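Local coordinates for gamma-glutamyl-gamma-aminobutyraldehyde dehydrogenase (Burkholderia cenocepacia, PDB 4LIH), which probably oxidises aldehydes, among them gamma-glutamyl-gamma-aminobutyraldehyde, to carboxylic acids with NAD(P)+ as electron acceptor, at residues S49-R54 with G386-P391. Numbering follows the deposited sequence.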
loop_
_atom_site.group_PDB
_atom_site.type_symbol
_atom_site.label_atom_id
_atom_site.label_comp_id
_atom_site.label_asym_id
_atom_site.label_seq_id
_atom_site.Cartn_x
_atom_site.Cartn_y
_atom_site.Cartn_z
ATOM N N SER A 49 42.430 -14.691 -15.550
ATOM C CA SER A 49 42.237 -14.641 -14.119
ATOM C C SER A 49 43.151 -13.607 -13.482
ATOM O O SER A 49 44.357 -13.613 -13.720
ATOM C CB SER A 49 42.565 -15.997 -13.515
ATOM O OG SER A 49 42.219 -16.029 -12.154
ATOM N N PRO A 50 42.595 -12.769 -12.610
ATOM C CA PRO A 50 43.382 -11.819 -11.841
ATOM C C PRO A 50 44.301 -12.436 -10.795
ATOM O O PRO A 50 45.195 -11.765 -10.293
ATOM C CB PRO A 50 42.331 -10.967 -11.116
ATOM C CG PRO A 50 41.000 -11.321 -11.680
ATOM C CD PRO A 50 41.136 -12.569 -12.476
ATOM N N ILE A 51 44.086 -13.695 -10.481
ATOM C CA ILE A 51 44.809 -14.340 -9.417
ATOM C C ILE A 51 46.267 -14.422 -9.825
ATOM O O ILE A 51 47.163 -14.109 -9.030
ATOM C CB ILE A 51 44.268 -15.768 -9.156
ATOM C CG1 ILE A 51 42.808 -15.672 -8.636
ATOM C CG2 ILE A 51 45.160 -16.504 -8.149
ATOM C CD1 ILE A 51 42.061 -17.006 -8.670
ATOM N N ASP A 52 46.472 -14.837 -11.072
ATOM C CA ASP A 52 47.820 -15.144 -11.548
ATOM C C ASP A 52 48.014 -14.920 -13.032
ATOM O O ASP A 52 49.060 -15.281 -13.578
ATOM C CB ASP A 52 48.169 -16.590 -11.154
ATOM C CG ASP A 52 47.258 -17.626 -11.794
ATOM O OD1 ASP A 52 46.324 -17.257 -12.562
ATOM O OD2 ASP A 52 47.502 -18.830 -11.517
ATOM N N GLY A 53 47.041 -14.309 -13.701
ATOM C CA GLY A 53 47.121 -14.118 -15.163
ATOM C C GLY A 53 46.816 -15.326 -16.061
ATOM O O GLY A 53 46.922 -15.217 -17.283
ATOM N N ARG A 54 46.427 -16.461 -15.478
ATOM C CA ARG A 54 46.126 -17.659 -16.271
ATOM C C ARG A 54 44.945 -17.379 -17.203
ATOM O O ARG A 54 43.995 -16.698 -16.817
ATOM C CB ARG A 54 45.860 -18.891 -15.362
ATOM C CG ARG A 54 44.566 -18.882 -14.531
ATOM C CD ARG A 54 44.438 -20.055 -13.544
ATOM N NE ARG A 54 44.752 -19.695 -12.164
ATOM C CZ ARG A 54 44.348 -20.367 -11.082
ATOM N NH1 ARG A 54 43.564 -21.432 -11.175
ATOM N NH2 ARG A 54 44.703 -19.945 -9.880
ATOM N N GLY A 386 49.573 -12.070 -10.733
ATOM C CA GLY A 386 48.287 -11.424 -10.428
ATOM C C GLY A 386 48.441 -10.021 -9.864
ATOM O O GLY A 386 49.559 -9.507 -9.721
ATOM N N PHE A 387 47.309 -9.407 -9.514
ATOM C CA PHE A 387 47.249 -7.975 -9.238
ATOM C C PHE A 387 46.769 -7.729 -7.820
ATOM O O PHE A 387 45.646 -8.006 -7.515
ATOM C CB PHE A 387 46.329 -7.340 -10.261
ATOM C CG PHE A 387 46.692 -7.721 -11.668
ATOM C CD1 PHE A 387 47.836 -7.209 -12.229
ATOM C CD2 PHE A 387 45.956 -8.646 -12.372
ATOM C CE1 PHE A 387 48.223 -7.567 -13.509
ATOM C CE2 PHE A 387 46.316 -9.006 -13.639
ATOM C CZ PHE A 387 47.450 -8.492 -14.212
ATOM N N TYR A 388 47.667 -7.232 -6.968
ATOM C CA TYR A 388 47.450 -7.172 -5.513
ATOM C C TYR A 388 48.034 -5.875 -4.934
ATOM O O TYR A 388 49.106 -5.447 -5.344
ATOM C CB TYR A 388 48.105 -8.355 -4.825
ATOM C CG TYR A 388 47.606 -9.716 -5.261
ATOM C CD1 TYR A 388 46.479 -10.302 -4.684
ATOM C CD2 TYR A 388 48.251 -10.404 -6.244
ATOM C CE1 TYR A 388 46.027 -11.541 -5.087
ATOM C CE2 TYR A 388 47.821 -11.664 -6.646
ATOM C CZ TYR A 388 46.700 -12.215 -6.099
ATOM O OH TYR A 388 46.294 -13.480 -6.511
ATOM N N VAL A 389 47.305 -5.265 -4.006
ATOM C CA VAL A 389 47.698 -3.985 -3.391
ATOM C C VAL A 389 47.228 -4.048 -1.954
ATOM O O VAL A 389 46.143 -4.572 -1.652
ATOM C CB VAL A 389 47.176 -2.761 -4.206
ATOM C CG1 VAL A 389 45.668 -2.748 -4.308
ATOM C CG2 VAL A 389 47.690 -1.442 -3.649
ATOM N N GLU A 390 48.067 -3.565 -1.055
ATOM C CA GLU A 390 47.746 -3.557 0.364
ATOM C C GLU A 390 46.527 -2.676 0.693
ATOM O O GLU A 390 46.284 -1.677 0.016
ATOM C CB GLU A 390 48.926 -3.058 1.187
ATOM C CG GLU A 390 50.166 -3.921 1.159
ATOM C CD GLU A 390 51.394 -3.211 1.709
ATOM O OE1 GLU A 390 51.517 -1.973 1.563
ATOM O OE2 GLU A 390 52.214 -3.908 2.340
ATOM N N PRO A 391 45.797 -3.014 1.777
ATOM C CA PRO A 391 44.783 -2.050 2.257
ATOM C C PRO A 391 45.462 -0.785 2.771
ATOM O O PRO A 391 46.387 -0.862 3.590
ATOM C CB PRO A 391 44.085 -2.808 3.378
ATOM C CG PRO A 391 45.144 -3.727 3.900
ATOM C CD PRO A 391 45.967 -4.135 2.713
#
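Ile51 O is gripped twice from the 386-391 side. The hydroxyl of Tyr388 donates to it, OH to O 2.7 Å, meeting a lone pair in the carbonyl plane at a C=O...donor angle of 115°; a CA-H...O contact from Gly386 CA reaches the same Ile51 O at 3.2 Å. The oxygen lies at the edge of the Tyr388 ring, near its plane, and CG2 of Ile51, anti to the backbone N, comes to 3.6 Å from Tyr388 OH. One residue earlier, Pro50 O accepts from Phe387 N at 3.3 Å, nearly in line with the carbonyl (165°). Phe387 CG sits beside this bonded N (chi1 -51°), and ring atom CD2 lies 3.8 Å from Pro50 O, with Pro50 CB a looser apolar neighbour. Without a side chain, Gly386 brings its CA close to both carbonyls, where there is no room for a CB. The 49-54 loop turns between strands 44-48 and 55-60, in the N-terminal part of the aldehyde dehydrogenase fold, and docks its carbonyls on the residues leading into strand 388-395 and on its first residue, Tyr388, in the sheet of the catalytic domain. Within the loop, Asp52 OD1 accepts from Arg54 N in an Asx turn, from above the carboxylate plane. In one of its two conformers, Arg54 also makes a salt bridge, NE to Asp52 OD1 2.9 Å, on the syn side and tilted modestly toward the opposite face; OD1 lies in the guanidinium plane. Gly53 N closes onto Ser49 O at 2.8 Å. Leu115 of helix 106-117 touches Ile51 and Arg54, while Leu357 of helix 354-370 packs on Phe387.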